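Local coordinates for family 88 glycosyl hydrolase (Bacteroides thetaiotaomicron, PDB 5NOA), which probably hydrolyses unsaturated uronic acid residues at the ends of sugar chains left by lyases, in a bacterium of the human gut that degrades complex plant polysaccharides, at residues A[35-40]-A[363-368]; A[54-59]-A[357-362]; A[64-69]-A[76-81]; A[88-93]-A[122-127]. All coordinates share one frame; numbering follows the deposited sequence.

Contact 1 (A[35-40]-A[363-368]); sequences DIIHKV and AFLLAA
Two antiparallel helices meet here, with Ile36, Ile37 and Val40 of one set against Phe364, Leu365 and Ala368 of the other. The short segments run at 164° to each other, and their axes come within 10.1 Å. No hydrogen bond crosses; the contact is wholly apolar. Ile37 is buried and meets two residues. Ile37 CG1 lies 3.6 Å from Ala368 CB, and CD1 continues toward the carbonyl carbon of that residue. The other branch, Ile37 CG2, faces Leu365 CD2 at 4.1 Å. The small Ala368 lets the isoleucine come close to the opposing backbone. An alanine in place of Ile37 would probably open a gap over Ala368 and Leu365 CD2. The fold is probably the six-hairpin (alpha/alpha)6 barrel of family 88 enzymes. Helices 29-47 and 358-377 are the first and last of the modelled chain, so this contact brings the two ends together. Phe364 has CG anti to the backbone N (chi1 -174°), which sends its ring across to helix 29-47. Ile36 CG2 meets the ring edge, 3.9 Å from Phe364 CE1 and near the ring plane. Val40 CG2 reaches Phe364 CE1 obliquely at 4.0 Å. Its sister methyl CG1 touches Leu365 CD2, and the two side chains lie alongside, pointing opposite ways. Helix 56-72 adds Ala68 and Leu71 against Ile37.

Contact 2 (A[54-59]-A[357-362]); sequences SFWDNA and SNFGVG
Trp56 and Phe359 meet obliquely, with ring planes 38° apart. The six-membered ring of Trp56 does the touching, with CH2 3.6 Å from Phe359 CD2. Both residues sit in the first turn of a helix. Beside them, the Asn358 amide stands almost perpendicular to the Asp57 carboxylate, with 88° between the planes. Its ND2 gives two hydrogen bonds. Asn358 ND2 bonds to Asp57 OD2 at 3.0 Å, nearly straight and from above the carboxylate plane. Asn358 ND2 also bonds to Asn58 OD1 at 2.9 Å, more bent at 136°. Asn358 CG lies between the backbone N and the carbonyl carbon, and Asn358 OD1 turns back to accept a bent 2.8 Å bond from Phe359 N. This bond probably helps to fix the rotation of the amide. A leucine in place of Asn358 would probably leave Asp57 OD2 and Asn58 OD1 without this shared donor. Ser357 is the N-cap of its helix; its OG accepts from Gly360 N and lies over a face of the Phe359 ring. The contact ties together the N-terminal ends of helices 56-72 and 358-377; Trp44 of helix 29-47 touches Asn358, and Trp84 of helix 75-87 packs on Asn58.

Contact 3 (A[64-69]-A[76-81]); sequences GNMEAY and EYLEYS
The helical segments 64-69 and 76-81 run antiparallel at 151°, with Tyr69 and Tyr77 facing each other across axes 8.9 Å apart. They form a helical hairpin, since only a short turn joins helix 56-72 to helix 75-87; such pairs build the (alpha/alpha)6 barrel that is the probable fold. Asn65 is the main polar link. Its CG is anti to the backbone N (chi1 -176°), which carries the amide across to helix 75-87. There Asn65 ND2 gives hydrogen bonds to Tyr77 O and to Ser81 OG, each 2.8 Å long. The carbonyl of Tyr77 also takes its helical bond from Ser81 N, and the two donors reach it from opposite faces. Asn41 holds OD1 of the same amide, so three bonds fix this buried group. Ser81 OG, 3.6 Å from Met66 SD, has a second partner in His62. Tyr77 CB lies near Asn65 OD1, and Tyr77 CD2 is 4.0 Å from Ala68 CB; the Tyr77 hydroxyl is hydrogen-bonded to His38 ND1 of helix 29-47. Tyr69 turns one ring face to Leu78. The CB of Leu78 stands 3.7 Å from the Tyr69 ring centroid in a CH-pi contact, while Leu78 CD2 lies 3.6 Å from Tyr69 OH.

Contact 4 (A[88-93]-A[122-127]); sequences NEWKGA and QTYADL
Tyr124 turns one face of its ring to the backbone of Trp90. Trp90 CA stands 3.9 Å from the Tyr124 ring centroid, 19° off the normal, a CH-pi contact. The packing is tight at one corner, where Tyr124 CE2 comes within 3.3 Å of Trp90 C. The ring then runs on to Lys91, and Tyr124 OH donates a 2.7 Å hydrogen bond to Lys91 O. The oxygen lies in the plane of the tyrosine ring, at its edge. The donor stands 48° out of the Lys91 carbonyl plane. Asn88 CB also rests beside Tyr124 OH. The tyrosine packs on a turn. Helix 75-87 ends in a Schellman motif with Glu89 as its C-prime residue, and Asn88 to Lys91 form a type I' turn. Glu89 and Trp90 both have positive phi there, and Lys91 N closes the turn by bonding to Asn88 O. In the probable (alpha/alpha)6 barrel, this turn starts the long connection between helix 75-87 and helix 120-130, and packs back on the latter. The indole of Trp90 completes the contact. Trp90 CE3 lies 3.8 Å from Tyr124 CD1, with the two ring planes at 58°. Farther out, Trp90 CH2 reaches Leu127 CD1 at 3.8 Å, and Leu127 CB sits in plane at the indole edge. His135 meets the indole edge-to-face, and Glu86 accepts from Trp90 NE1.

Overall arrangement
Contacts 1, 3 and 4 are buried, whereas contact 2 lies nearer the surface although it is closest to the chain centre. Contacts 1 and 2 share helix 358-377 and differ along it: apolar packing in contact 1, amide bonds and an oblique ring pair at the helix start in contact 2. Helix 56-72 serves both contacts 2 and 3. Contact 3 mixes a buried amide with packing. Contact 4 alone joins a loop to a helix, combining aromatic and CH-pi packing with one hydroxyl-to-backbone hydrogen bond. Direct touches connect them. The His38-Tyr77 bond joins contacts 1 and 3, Leu78 packs on Leu127 between contacts 3 and 4, and Ser54 packs against residues 88-93.

Contact 1 (A[35-40]-A[363-368])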
loop_
_atom_site.group_PDB
_atom_site.type_symbol
_atom_site.label_atom_id
_atom_site.label_comp_id
_atom_site.label_asym_id
_atom_site.label_seq_id
_atom_site.Cartn_x
_atom_site.Cartn_y
_atom_site.Cartn_z
ATOM N N ASP A 35 10.237 8.584 -17.481
ATOM C CA ASP A 35 9.633 8.128 -18.731
ATOM C C ASP A 35 8.829 6.821 -18.517
ATOM O O ASP A 35 7.745 6.661 -19.091
ATOM C CB ASP A 35 10.698 7.931 -19.820
ATOM C CG ASP A 35 11.297 9.210 -20.338
ATOM O OD1 ASP A 35 10.722 10.290 -20.133
ATOM O OD2 ASP A 35 12.373 9.113 -20.973
ATOM N N ILE A 36 9.339 5.925 -17.698
ATOM C CA ILE A 36 8.604 4.704 -17.372
ATOM C C ILE A 36 7.296 5.029 -16.639
ATOM O O ILE A 36 6.244 4.475 -16.966
ATOM C CB ILE A 36 9.493 3.755 -16.542
ATOM C CG1 ILE A 36 10.553 3.124 -17.427
ATOM C CG2 ILE A 36 8.664 2.706 -15.831
ATOM C CD1 ILE A 36 11.679 2.397 -16.697
ATOM N N ILE A 37 7.354 5.932 -15.671
ATOM C CA ILE A 37 6.147 6.334 -14.956
ATOM C C ILE A 37 5.059 6.834 -15.912
ATOM O O ILE A 37 3.918 6.407 -15.824
ATOM C CB ILE A 37 6.473 7.413 -13.897
ATOM C CG1 ILE A 37 7.243 6.774 -12.742
ATOM C CG2 ILE A 37 5.234 8.108 -13.352
ATOM C CD1 ILE A 37 7.988 7.751 -11.851
ATOM N N HIS A 38 5.433 7.700 -16.858
ATOM C CA HIS A 38 4.451 8.197 -17.798
ATOM C C HIS A 38 3.934 7.098 -18.740
ATOM O O HIS A 38 2.751 7.051 -19.078
ATOM C CB HIS A 38 5.010 9.380 -18.577
ATOM C CG HIS A 38 5.214 10.574 -17.722
ATOM N ND1 HIS A 38 4.224 11.040 -16.877
ATOM C CD2 HIS A 38 6.259 11.417 -17.591
ATOM C CE1 HIS A 38 4.680 12.115 -16.245
ATOM N NE2 HIS A 38 5.902 12.375 -16.677
ATOM N N LYS A 39 4.811 6.180 -19.142
ATOM C CA LYS A 39 4.393 5.077 -20.007
ATOM C C LYS A 39 3.367 4.178 -19.285
ATOM O O LYS A 39 2.352 3.804 -19.835
ATOM C CB LYS A 39 5.611 4.276 -20.441
ATOM C CG LYS A 39 5.340 3.192 -21.465
ATOM C CD LYS A 39 6.628 2.466 -21.854
ATOM C CE LYS A 39 7.373 1.838 -20.656
ATOM N NZ LYS A 39 8.040 0.516 -20.898
ATOM N N VAL A 40 3.657 3.856 -18.041
ATOM C CA VAL A 40 2.825 2.993 -17.227
ATOM C C VAL A 40 1.488 3.653 -16.901
ATOM O O VAL A 40 0.423 3.043 -17.023
ATOM C CB VAL A 40 3.592 2.598 -15.944
ATOM C CG1 VAL A 40 2.710 1.949 -14.909
ATOM C CG2 VAL A 40 4.742 1.665 -16.321
ATOM N N ALA A 363 1.036 0.067 -6.957
ATOM C CA ALA A 363 2.258 -0.288 -6.254
ATOM C C ALA A 363 3.511 0.017 -7.070
ATOM O O ALA A 363 4.510 0.533 -6.544
ATOM C CB ALA A 363 2.215 -1.770 -5.872
ATOM N N PHE A 364 3.448 -0.323 -8.368
ATOM C CA PHE A 364 4.567 -0.055 -9.257
ATOM C C PHE A 364 4.866 1.447 -9.297
ATOM O O PHE A 364 6.026 1.875 -9.249
ATOM C CB PHE A 364 4.277 -0.620 -10.649
ATOM C CG PHE A 364 5.441 -0.521 -11.582
ATOM C CD1 PHE A 364 5.736 0.681 -12.229
ATOM C CD2 PHE A 364 6.244 -1.624 -11.804
ATOM C CE1 PHE A 364 6.840 0.753 -13.051
ATOM C CE2 PHE A 364 7.322 -1.554 -12.644
ATOM C CZ PHE A 364 7.610 -0.359 -13.249
ATOM N N LEU A 365 3.821 2.264 -9.434
ATOM C CA LEU A 365 4.003 3.704 -9.458
ATOM C C LEU A 365 4.632 4.221 -8.185
ATOM O O LEU A 365 5.521 5.076 -8.231
ATOM C CB LEU A 365 2.682 4.411 -9.709
ATOM C CG LEU A 365 2.110 4.231 -11.123
ATOM C CD1 LEU A 365 0.700 4.784 -11.177
ATOM C CD2 LEU A 365 2.953 4.904 -12.175
ATOM N N LEU A 366 4.220 3.682 -7.028
ATOM C CA LEU A 366 4.878 4.085 -5.769
ATOM C C LEU A 366 6.379 3.800 -5.805
ATOM O O LEU A 366 7.219 4.645 -5.491
ATOM C CB LEU A 366 4.261 3.369 -4.576
ATOM C CG LEU A 366 2.835 3.703 -4.227
ATOM C CD1 LEU A 366 2.426 2.843 -3.039
ATOM C CD2 LEU A 366 2.664 5.163 -3.882
ATOM N N ALA A 367 6.720 2.581 -6.186
ATOM C CA ALA A 367 8.129 2.173 -6.264
ATOM C C ALA A 367 8.908 3.055 -7.218
ATOM O O ALA A 367 10.015 3.496 -6.901
ATOM C CB ALA A 367 8.207 0.744 -6.681
ATOM N N ALA A 368 8.344 3.302 -8.393
ATOM C CA ALA A 368 9.042 4.107 -9.402
ATOM C C ALA A 368 9.229 5.545 -8.956
ATOM O O ALA A 368 10.302 6.134 -9.155
ATOM C CB ALA A 368 8.300 4.039 -10.717
#

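Contact 2 (A[54-59]-A[357-362])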
loop_
_atom_site.group_PDB
_atom_site.type_symbol
_atom_site.label_atom_id
_atom_site.label_comp_id
_atom_site.label_asym_id
_atom_site.label_seq_id
_atom_site.Cartn_x
_atom_site.Cartn_y
_atom_site.Cartn_z
ATOM N N SER A 54 -15.427 3.102 -5.521
ATOM C CA SER A 54 -14.449 3.631 -4.558
ATOM C C SER A 54 -13.691 2.553 -3.787
ATOM O O SER A 54 -12.806 2.892 -3.008
ATOM C CB SER A 54 -15.195 4.534 -3.546
ATOM O OG SER A 54 -15.933 3.706 -2.625
ATOM N N PHE A 55 -14.023 1.286 -4.003
ATOM C CA PHE A 55 -13.475 0.142 -3.277
ATOM C C PHE A 55 -11.963 0.010 -3.464
ATOM O O PHE A 55 -11.361 0.624 -4.372
ATOM C CB PHE A 55 -14.223 -1.114 -3.759
ATOM C CG PHE A 55 -14.155 -2.337 -2.873
ATOM C CD1 PHE A 55 -14.510 -2.302 -1.534
ATOM C CD2 PHE A 55 -13.860 -3.574 -3.440
ATOM C CE1 PHE A 55 -14.519 -3.462 -0.763
ATOM C CE2 PHE A 55 -13.855 -4.719 -2.680
ATOM C CZ PHE A 55 -14.174 -4.656 -1.344
ATOM N N TRP A 56 -11.355 -0.820 -2.621
ATOM C CA TRP A 56 -9.906 -0.777 -2.393
ATOM C C TRP A 56 -9.056 -0.928 -3.624
ATOM O O TRP A 56 -7.976 -0.355 -3.666
ATOM C CB TRP A 56 -9.475 -1.819 -1.365
ATOM C CG TRP A 56 -9.534 -3.221 -1.874
ATOM C CD1 TRP A 56 -10.612 -4.059 -1.843
ATOM C CD2 TRP A 56 -8.476 -3.946 -2.526
ATOM N NE1 TRP A 56 -10.294 -5.256 -2.442
ATOM C CE2 TRP A 56 -8.982 -5.204 -2.856
ATOM C CE3 TRP A 56 -7.146 -3.629 -2.868
ATOM C CZ2 TRP A 56 -8.223 -6.157 -3.519
ATOM C CZ3 TRP A 56 -6.396 -4.587 -3.537
ATOM C CH2 TRP A 56 -6.952 -5.830 -3.867
ATOM N N ASP A 57 -9.457 -1.784 -4.550
ATOM C CA ASP A 57 -8.552 -2.070 -5.668
ATOM C C ASP A 57 -8.411 -0.822 -6.558
ATOM O O ASP A 57 -7.302 -0.459 -6.953
ATOM C CB ASP A 57 -9.000 -3.323 -6.409
ATOM C CG ASP A 57 -10.449 -3.268 -6.960
ATOM O OD1 ASP A 57 -11.387 -2.697 -6.316
ATOM O OD2 ASP A 57 -10.662 -3.835 -8.051
ATOM N N ASN A 58 -9.528 -0.161 -6.842
ATOM C CA ASN A 58 -9.468 1.099 -7.583
ATOM C C ASN A 58 -8.801 2.160 -6.743
ATOM O O ASN A 58 -7.965 2.942 -7.235
ATOM C CB ASN A 58 -10.862 1.556 -7.987
ATOM C CG ASN A 58 -11.487 0.682 -9.026
ATOM O OD1 ASN A 58 -10.801 0.027 -9.806
ATOM N ND2 ASN A 58 -12.805 0.678 -9.045
ATOM N N ALA A 59 -9.125 2.200 -5.460
ATOM C CA ALA A 59 -8.559 3.210 -4.576
ATOM C C ALA A 59 -7.045 3.086 -4.436
ATOM O O ALA A 59 -6.340 4.088 -4.293
ATOM C CB ALA A 59 -9.237 3.178 -3.231
ATOM N N SER A 357 -3.141 -5.433 -12.724
ATOM C CA SER A 357 -4.312 -4.974 -11.985
ATOM C C SER A 357 -4.093 -3.521 -11.602
ATOM O O SER A 357 -2.990 -3.020 -11.521
ATOM C CB SER A 357 -4.540 -5.755 -10.709
ATOM O OG SER A 357 -3.501 -5.439 -9.804
ATOM N N ASN A 358 -5.202 -2.890 -11.259
ATOM C CA ASN A 358 -5.219 -1.565 -10.691
ATOM C C ASN A 358 -4.247 -1.414 -9.517
ATOM O O ASN A 358 -3.402 -0.520 -9.527
ATOM C CB ASN A 358 -6.667 -1.160 -10.298
ATOM C CG ASN A 358 -7.473 -2.280 -9.612
ATOM O OD1 ASN A 358 -6.954 -3.230 -9.051
ATOM N ND2 ASN A 358 -8.798 -2.116 -9.660
ATOM N N PHE A 359 -4.345 -2.297 -8.519
ATOM C CA PHE A 359 -3.506 -2.170 -7.330
ATOM C C PHE A 359 -2.044 -2.463 -7.648
ATOM O O PHE A 359 -1.158 -1.886 -7.024
ATOM C CB PHE A 359 -4.028 -3.038 -6.180
ATOM C CG PHE A 359 -3.986 -4.521 -6.447
ATOM C CD1 PHE A 359 -2.844 -5.248 -6.200
ATOM C CD2 PHE A 359 -5.103 -5.194 -6.933
ATOM C CE1 PHE A 359 -2.807 -6.597 -6.487
ATOM C CE2 PHE A 359 -5.050 -6.560 -7.216
ATOM C CZ PHE A 359 -3.900 -7.250 -6.982
ATOM N N GLY A 360 -1.777 -3.331 -8.622
ATOM C CA GLY A 360 -0.399 -3.638 -9.019
ATOM C C GLY A 360 0.248 -2.445 -9.687
ATOM O O GLY A 360 1.419 -2.141 -9.469
ATOM N N VAL A 361 -0.504 -1.776 -10.545
ATOM C CA VAL A 361 -0.013 -0.546 -11.178
ATOM C C VAL A 361 0.222 0.505 -10.112
ATOM O O VAL A 361 1.252 1.201 -10.132
ATOM C CB VAL A 361 -0.998 -0.051 -12.257
ATOM C CG1 VAL A 361 -0.684 1.363 -12.728
ATOM C CG2 VAL A 361 -1.061 -1.051 -13.416
ATOM N N GLY A 362 -0.716 0.636 -9.171
ATOM C CA GLY A 362 -0.508 1.578 -8.082
ATOM C C GLY A 362 0.793 1.324 -7.325
ATOM O O GLY A 362 1.567 2.258 -7.069
#

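Contact 3 (A[64-69]-A[76-81])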
loop_
_atom_site.group_PDB
_atom_site.type_symbol
_atom_site.label_atom_id
_atom_site.label_comp_id
_atom_site.label_asym_id
_atom_site.label_seq_id
_atom_site.Cartn_x
_atom_site.Cartn_y
_atom_site.Cartn_z
ATOM N N GLY A 64 -1.372 5.483 -6.076
ATOM C CA GLY A 64 -0.243 5.551 -6.963
ATOM C C GLY A 64 -0.316 6.686 -7.967
ATOM O O GLY A 64 0.697 7.329 -8.291
ATOM N N ASN A 65 -1.502 6.917 -8.529
ATOM C CA ASN A 65 -1.687 8.044 -9.441
ATOM C C ASN A 65 -1.376 9.377 -8.745
ATOM O O ASN A 65 -0.718 10.240 -9.326
ATOM C CB ASN A 65 -3.103 8.042 -9.992
ATOM C CG ASN A 65 -3.314 9.144 -11.011
ATOM O OD1 ASN A 65 -2.554 9.249 -11.973
ATOM N ND2 ASN A 65 -4.331 9.979 -10.798
ATOM N N MET A 66 -1.861 9.519 -7.513
ATOM C CA MET A 66 -1.571 10.712 -6.764
ATOM C C MET A 66 -0.087 10.872 -6.532
ATOM O O MET A 66 0.444 11.994 -6.678
ATOM C CB MET A 66 -2.355 10.787 -5.468
ATOM C CG MET A 66 -3.849 11.021 -5.677
ATOM S SD MET A 66 -4.336 12.422 -6.730
ATOM C CE MET A 66 -3.676 13.816 -5.836
ATOM N N GLU A 67 0.617 9.783 -6.214
ATOM C CA GLU A 67 2.064 9.853 -6.090
ATOM C C GLU A 67 2.713 10.365 -7.379
ATOM O O GLU A 67 3.625 11.204 -7.333
ATOM C CB GLU A 67 2.619 8.482 -5.714
ATOM C CG GLU A 67 4.028 8.498 -5.183
ATOM C CD GLU A 67 4.139 8.919 -3.739
ATOM O OE1 GLU A 67 5.269 9.188 -3.325
ATOM O OE2 GLU A 67 3.124 8.942 -3.011
ATOM N N ALA A 68 2.284 9.803 -8.508
ATOM C CA ALA A 68 2.828 10.235 -9.798
ATOM C C ALA A 68 2.539 11.723 -10.073
ATOM O O ALA A 68 3.385 12.409 -10.620
ATOM C CB ALA A 68 2.270 9.354 -10.911
ATOM N N TYR A 69 1.366 12.207 -9.668
ATOM C CA TYR A 69 1.045 13.618 -9.808
ATOM C C TYR A 69 1.946 14.459 -8.930
ATOM O O TYR A 69 2.469 15.486 -9.360
ATOM C CB TYR A 69 -0.435 13.893 -9.490
ATOM C CG TYR A 69 -0.739 15.351 -9.629
ATOM C CD1 TYR A 69 -0.672 15.955 -10.872
ATOM C CD2 TYR A 69 -0.962 16.152 -8.518
ATOM C CE1 TYR A 69 -0.898 17.299 -11.011
ATOM C CE2 TYR A 69 -1.187 17.530 -8.658
ATOM C CZ TYR A 69 -1.141 18.081 -9.910
ATOM O OH TYR A 69 -1.355 19.429 -10.046
ATOM N N GLU A 76 -3.126 15.894 -16.350
ATOM C CA GLU A 76 -4.016 14.801 -16.641
ATOM C C GLU A 76 -4.137 13.834 -15.464
ATOM O O GLU A 76 -5.206 13.220 -15.279
ATOM C CB GLU A 76 -3.541 14.046 -17.886
ATOM C CG GLU A 76 -3.691 14.836 -19.172
ATOM C CD GLU A 76 -2.501 15.705 -19.568
ATOM O OE1 GLU A 76 -1.625 16.074 -18.731
ATOM O OE2 GLU A 76 -2.481 16.054 -20.782
ATOM N N TYR A 77 -3.083 13.647 -14.683
ATOM C CA TYR A 77 -3.167 12.734 -13.558
ATOM C C TYR A 77 -4.079 13.243 -12.481
ATOM O O TYR A 77 -4.901 12.518 -11.950
ATOM C CB TYR A 77 -1.768 12.396 -13.009
ATOM C CG TYR A 77 -0.830 11.731 -14.016
ATOM C CD1 TYR A 77 -1.280 11.162 -15.183
ATOM C CD2 TYR A 77 0.517 11.645 -13.748
ATOM C CE1 TYR A 77 -0.417 10.563 -16.085
ATOM C CE2 TYR A 77 1.408 11.047 -14.629
ATOM C CZ TYR A 77 0.942 10.507 -15.807
ATOM O OH TYR A 77 1.817 9.941 -16.698
ATOM N N LEU A 78 -3.956 14.528 -12.186
ATOM C CA LEU A 78 -4.860 15.142 -11.202
ATOM C C LEU A 78 -6.309 15.040 -11.656
ATOM O O LEU A 78 -7.193 14.674 -10.889
ATOM C CB LEU A 78 -4.471 16.592 -10.967
ATOM C CG LEU A 78 -5.367 17.374 -10.000
ATOM C CD1 LEU A 78 -5.385 16.701 -8.634
ATOM C CD2 LEU A 78 -4.879 18.805 -9.890
ATOM N N GLU A 79 -6.536 15.335 -12.929
ATOM C CA GLU A 79 -7.873 15.256 -13.462
ATOM C C GLU A 79 -8.476 13.860 -13.372
ATOM O O GLU A 79 -9.671 13.708 -13.113
ATOM C CB GLU A 79 -7.924 15.809 -14.887
ATOM C CG GLU A 79 -7.670 17.326 -14.918
ATOM C CD GLU A 79 -8.449 18.138 -13.860
ATOM O OE1 GLU A 79 -9.705 18.107 -13.909
ATOM O OE2 GLU A 79 -7.804 18.819 -12.979
ATOM N N TYR A 80 -7.661 12.835 -13.560
ATOM C CA TYR A 80 -8.139 11.468 -13.508
ATOM C C TYR A 80 -8.611 11.085 -12.113
ATOM O O TYR A 80 -9.672 10.500 -11.957
ATOM C CB TYR A 80 -7.024 10.535 -13.989
ATOM C CG TYR A 80 -7.489 9.138 -14.315
ATOM C CD1 TYR A 80 -8.088 8.842 -15.514
ATOM C CD2 TYR A 80 -7.277 8.085 -13.422
ATOM C CE1 TYR A 80 -8.516 7.580 -15.825
ATOM C CE2 TYR A 80 -7.678 6.815 -13.734
ATOM C CZ TYR A 80 -8.279 6.567 -14.937
ATOM O OH TYR A 80 -8.662 5.269 -15.237
ATOM N N SER A 81 -7.813 11.440 -11.091
ATOM C CA SER A 81 -8.265 11.184 -9.715
ATOM C C SER A 81 -9.479 12.047 -9.304
ATOM O O SER A 81 -10.374 11.565 -8.600
ATOM C CB SER A 81 -7.137 11.304 -8.707
ATOM O OG SER A 81 -6.270 10.205 -8.777
#

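Contact 4 (A[88-93]-A[122-127])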
loop_
_atom_site.group_PDB
_atom_site.type_symbol
_atom_site.label_atom_id
_atom_site.label_comp_id
_atom_site.label_asym_id
_atom_site.label_seq_id
_atom_site.Cartn_x
_atom_site.Cartn_y
_atom_site.Cartn_z
ATOM N N ASN A 88 -17.610 8.937 -7.481
ATOM C CA ASN A 88 -17.917 8.270 -6.222
ATOM C C ASN A 88 -18.483 9.203 -5.153
ATOM O O ASN A 88 -18.660 8.789 -4.020
ATOM C CB ASN A 88 -16.692 7.495 -5.755
ATOM C CG ASN A 88 -16.453 6.278 -6.617
ATOM O OD1 ASN A 88 -17.283 5.382 -6.648
ATOM N ND2 ASN A 88 -15.352 6.260 -7.359
ATOM N N GLU A 89 -18.788 10.444 -5.549
ATOM C CA GLU A 89 -19.411 11.443 -4.714
ATOM C C GLU A 89 -18.602 11.734 -3.436
ATOM O O GLU A 89 -19.158 12.078 -2.415
ATOM C CB GLU A 89 -20.858 11.045 -4.341
ATOM C CG GLU A 89 -21.777 10.693 -5.497
ATOM C CD GLU A 89 -23.198 10.336 -5.045
ATOM O OE1 GLU A 89 -23.728 9.312 -5.504
ATOM O OE2 GLU A 89 -23.808 11.084 -4.238
ATOM N N TRP A 90 -17.283 11.560 -3.518
ATOM C CA TRP A 90 -16.446 11.843 -2.359
ATOM C C TRP A 90 -16.809 10.956 -1.150
ATOM O O TRP A 90 -16.668 11.370 -0.003
ATOM C CB TRP A 90 -16.414 13.352 -1.999
ATOM C CG TRP A 90 -16.035 14.169 -3.193
ATOM C CD1 TRP A 90 -16.869 14.671 -4.148
ATOM C CD2 TRP A 90 -14.721 14.557 -3.578
ATOM N NE1 TRP A 90 -16.155 15.335 -5.102
ATOM C CE2 TRP A 90 -14.826 15.306 -4.768
ATOM C CE3 TRP A 90 -13.450 14.373 -3.012
ATOM C CZ2 TRP A 90 -13.708 15.858 -5.414
ATOM C CZ3 TRP A 90 -12.365 14.932 -3.653
ATOM C CH2 TRP A 90 -12.492 15.656 -4.834
ATOM N N LYS A 91 -17.284 9.738 -1.443
ATOM C CA LYS A 91 -17.675 8.758 -0.428
ATOM C C LYS A 91 -17.026 7.425 -0.717
ATOM O O LYS A 91 -16.599 7.158 -1.858
ATOM C CB LYS A 91 -19.203 8.570 -0.406
ATOM C CG LYS A 91 -19.997 9.790 -0.006
ATOM C CD LYS A 91 -21.496 9.531 -0.072
ATOM C CE LYS A 91 -22.238 10.767 0.352
ATOM N NZ LYS A 91 -23.682 10.492 0.342
ATOM N N GLY A 92 -16.961 6.589 0.307
ATOM C CA GLY A 92 -16.709 5.160 0.157
ATOM C C GLY A 92 -18.049 4.465 0.040
ATOM O O GLY A 92 -18.880 4.820 -0.786
ATOM N N ALA A 93 -18.287 3.465 0.882
ATOM C CA ALA A 93 -19.621 2.843 0.932
ATOM C C ALA A 93 -20.657 3.899 1.329
ATOM O O ALA A 93 -20.369 4.775 2.116
ATOM C CB ALA A 93 -19.561 1.691 1.900
ATOM N N GLN A 122 -7.950 8.448 1.428
ATOM C CA GLN A 122 -6.588 8.955 1.229
ATOM C C GLN A 122 -6.524 9.915 0.050
ATOM O O GLN A 122 -5.889 10.979 0.105
ATOM C CB GLN A 122 -5.596 7.829 1.001
ATOM C CG GLN A 122 -5.487 6.860 2.162
ATOM C CD GLN A 122 -4.387 5.834 1.971
ATOM O OE1 GLN A 122 -3.326 6.153 1.398
ATOM N NE2 GLN A 122 -4.584 4.622 2.483
ATOM N N THR A 123 -7.146 9.503 -1.047
ATOM C CA THR A 123 -7.178 10.331 -2.254
ATOM C C THR A 123 -8.060 11.555 -2.067
ATOM O O THR A 123 -7.692 12.652 -2.485
ATOM C CB THR A 123 -7.560 9.479 -3.469
ATOM O OG1 THR A 123 -6.506 8.519 -3.691
ATOM C CG2 THR A 123 -7.700 10.307 -4.708
ATOM N N TYR A 124 -9.192 11.384 -1.383
ATOM C CA TYR A 124 -10.039 12.542 -1.152
ATOM C C TYR A 124 -9.300 13.603 -0.341
ATOM O O TYR A 124 -9.407 14.800 -0.645
ATOM C CB TYR A 124 -11.336 12.158 -0.492
ATOM C CG TYR A 124 -12.168 11.130 -1.210
ATOM C CD1 TYR A 124 -12.004 10.841 -2.562
ATOM C CD2 TYR A 124 -13.105 10.393 -0.519
ATOM C CE1 TYR A 124 -12.751 9.857 -3.179
ATOM C CE2 TYR A 124 -13.868 9.425 -1.132
ATOM C CZ TYR A 124 -13.712 9.159 -2.475
ATOM O OH TYR A 124 -14.421 8.192 -3.140
ATOM N N ALA A 125 -8.547 13.167 0.675
ATOM C CA ALA A 125 -7.747 14.078 1.492
ATOM C C ALA A 125 -6.659 14.741 0.670
ATOM O O ALA A 125 -6.396 15.944 0.826
ATOM C CB ALA A 125 -7.161 13.342 2.669
ATOM N N ASP A 126 -5.983 13.977 -0.196
ATOM C CA ASP A 126 -4.927 14.566 -1.050
ATOM C C ASP A 126 -5.511 15.651 -1.950
ATOM O O ASP A 126 -4.929 16.702 -2.150
ATOM C CB ASP A 126 -4.264 13.478 -1.928
ATOM C CG ASP A 126 -3.329 12.571 -1.182
ATOM O OD1 ASP A 126 -2.928 12.888 -0.052
ATOM O OD2 ASP A 126 -2.994 11.502 -1.771
ATOM N N LEU A 127 -6.654 15.347 -2.536
ATOM C CA LEU A 127 -7.326 16.309 -3.417
ATOM C C LEU A 127 -7.765 17.548 -2.628
ATOM O O LEU A 127 -7.636 18.668 -3.118
ATOM C CB LEU A 127 -8.512 15.662 -4.127
ATOM C CG LEU A 127 -8.110 14.565 -5.121
ATOM C CD1 LEU A 127 -9.313 13.784 -5.618
ATOM C CD2 LEU A 127 -7.348 15.169 -6.291
#